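Local atomic coordinates of PnpC (Pseudomonas putida, PDB entry 3N9T), a protein that probably uses a non-haem ferric iron to cleave the ring of hydroxyquinol between its adjacent hydroxyl groups, as an intradiol dioxygenase. Residues R215-H220 / L235-D240. Numbering follows the deposited sequence.
Sequences RPAHLH and LFNSDD. With FE (Fe (III) ion), chain D.
The open end of a beta hairpin, strands 214-224 and 231-237, carries both histidine ligands of the ferric iron and illustrates how an intradiol dioxygenase hangs both histidines of its metal site on one strand. Leu219 and Leu235 form an antiparallel hydrogen-bonded pair, Leu219 N to Leu235 O at 2.9 Å and Leu235 N to Leu219 O at 2.8 Å. Further along, Asn237 N reaches Ala217 O from above the carbonyl plane. At the end of the strand a type I turn from Asn237 to Asp240 brings a carboxylate back: Ala217 N donates almost straight to Asp240 OD1 (2.7 Å, 174°), meeting it from above the carboxylate plane, while OD2 accepts from Tyr242 N. An alanine in place of Asp240 would probably loosen the Pro216-Ala217 backbone by removing the acceptors for both Ala217 N and Tyr242 N. The position of that backbone matters because Pro216 O, 2.8 Å from His218 ND1, lies in the imidazole plane and holds the ring's rotation; chi1 (54°) puts CG in the crowded position between backbone N and carbonyl carbon. The Phe236 ring lies obliquely against His218 CB and Pro216 CG, with Arg215 NH2, salt-bridged to Asp246, at its edge. His218 NE2 binds iron at 2.0 Å and His220 NE2 at 1.9 Å; Tyr160, Tyr194 and a water also coordinate. With ND1 donating to a carbonyl, His218 probably binds as a neutral imidazole, made somewhat more electron-rich by that second-shell bond.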
# COMPACT_ATOMS: atom_id res chain seq x y z
N ARG A 215 9.12 -21.62 3.43
CA ARG A 215 8.12 -22.22 4.31
C ARG A 215 8.53 -23.56 4.91
O ARG A 215 9.07 -24.40 4.19
CB ARG A 215 6.85 -22.39 3.56
CG ARG A 215 6.45 -21.04 2.92
CD ARG A 215 4.99 -20.78 3.08
NE ARG A 215 4.55 -20.88 4.46
CZ ARG A 215 3.33 -21.26 4.78
NH1 ARG A 215 2.46 -21.52 3.83
NH2 ARG A 215 2.96 -21.35 6.04
N PRO A 216 8.26 -23.76 6.20
CA PRO A 216 8.40 -25.13 6.72
C PRO A 216 7.46 -26.11 6.02
O PRO A 216 6.38 -25.74 5.58
CB PRO A 216 7.97 -25.03 8.19
CG PRO A 216 7.19 -23.75 8.28
CD PRO A 216 7.59 -22.85 7.16
N ALA A 217 7.89 -27.38 5.97
CA ALA A 217 7.09 -28.47 5.37
C ALA A 217 5.69 -28.57 5.99
O ALA A 217 5.52 -28.43 7.20
CB ALA A 217 7.87 -29.81 5.49
N HIS A 218 4.67 -28.72 5.14
CA HIS A 218 3.31 -28.81 5.65
C HIS A 218 2.38 -29.57 4.76
O HIS A 218 2.62 -29.65 3.55
CB HIS A 218 2.69 -27.43 5.87
CG HIS A 218 2.73 -26.53 4.66
ND1 HIS A 218 3.84 -25.78 4.33
CD2 HIS A 218 1.79 -26.24 3.72
CE1 HIS A 218 3.59 -25.09 3.22
NE2 HIS A 218 2.36 -25.36 2.82
N LEU A 219 1.24 -29.95 5.35
CA LEU A 219 0.16 -30.55 4.59
C LEU A 219 -1.06 -29.63 4.79
O LEU A 219 -1.34 -29.25 5.94
CB LEU A 219 -0.10 -31.99 5.12
CG LEU A 219 -1.21 -32.86 4.49
CD1 LEU A 219 -1.08 -33.00 2.92
CD2 LEU A 219 -1.20 -34.24 5.15
N HIS A 220 -1.76 -29.27 3.70
CA HIS A 220 -2.92 -28.35 3.76
C HIS A 220 -4.14 -29.18 3.99
O HIS A 220 -4.24 -30.25 3.43
CB HIS A 220 -3.12 -27.60 2.45
CG HIS A 220 -2.05 -26.58 2.14
ND1 HIS A 220 -2.09 -25.29 2.64
CD2 HIS A 220 -0.91 -26.65 1.39
CE1 HIS A 220 -1.03 -24.61 2.21
NE2 HIS A 220 -0.29 -25.42 1.45
N LEU A 235 -0.97 -28.69 8.68
CA LEU A 235 -0.23 -29.49 9.72
C LEU A 235 1.23 -29.37 9.34
O LEU A 235 1.61 -29.65 8.17
CB LEU A 235 -0.62 -30.98 9.67
CG LEU A 235 -2.05 -31.24 10.20
CD1 LEU A 235 -2.18 -32.78 10.45
CD2 LEU A 235 -2.35 -30.41 11.55
N PHE A 236 2.05 -28.88 10.25
CA PHE A 236 3.46 -28.61 9.90
C PHE A 236 4.31 -29.71 10.49
O PHE A 236 4.07 -30.06 11.65
CB PHE A 236 3.93 -27.30 10.54
CG PHE A 236 3.25 -26.06 9.98
CD1 PHE A 236 3.77 -25.45 8.86
CD2 PHE A 236 2.07 -25.57 10.55
CE1 PHE A 236 3.16 -24.33 8.32
CE2 PHE A 236 1.45 -24.46 9.99
CZ PHE A 236 2.02 -23.85 8.88
N ASN A 237 5.35 -30.17 9.76
CA ASN A 237 6.28 -31.19 10.31
C ASN A 237 7.01 -30.64 11.55
O ASN A 237 7.70 -29.63 11.48
CB ASN A 237 7.36 -31.67 9.30
CG ASN A 237 6.80 -32.11 7.93
OD1 ASN A 237 5.68 -31.75 7.55
ND2 ASN A 237 7.63 -32.80 7.16
N SER A 238 6.91 -31.36 12.64
CA SER A 238 7.57 -30.98 13.91
C SER A 238 9.06 -30.72 13.82
O SER A 238 9.68 -30.01 14.65
CB SER A 238 7.48 -32.18 14.87
OG SER A 238 6.53 -31.85 15.81
N ASP A 239 9.70 -31.34 12.88
CA ASP A 239 11.13 -31.21 12.98
C ASP A 239 11.77 -30.15 12.10
O ASP A 239 12.99 -30.15 11.92
CB ASP A 239 11.77 -32.62 12.83
CG ASP A 239 11.44 -33.51 14.05
OD1 ASP A 239 11.59 -32.98 15.20
OD2 ASP A 239 10.98 -34.70 13.86
N ASP A 240 10.94 -29.28 11.51
CA ASP A 240 11.36 -28.61 10.27
C ASP A 240 12.31 -27.50 10.68
O ASP A 240 12.09 -26.87 11.69
CB ASP A 240 10.14 -28.04 9.52
CG ASP A 240 10.50 -27.45 8.18
OD1 ASP A 240 10.26 -28.09 7.13
OD2 ASP A 240 11.04 -26.32 8.15
FE FE D . 1.52 -24.85 1.11
O HOH W 1 0.54 -23.06 0.51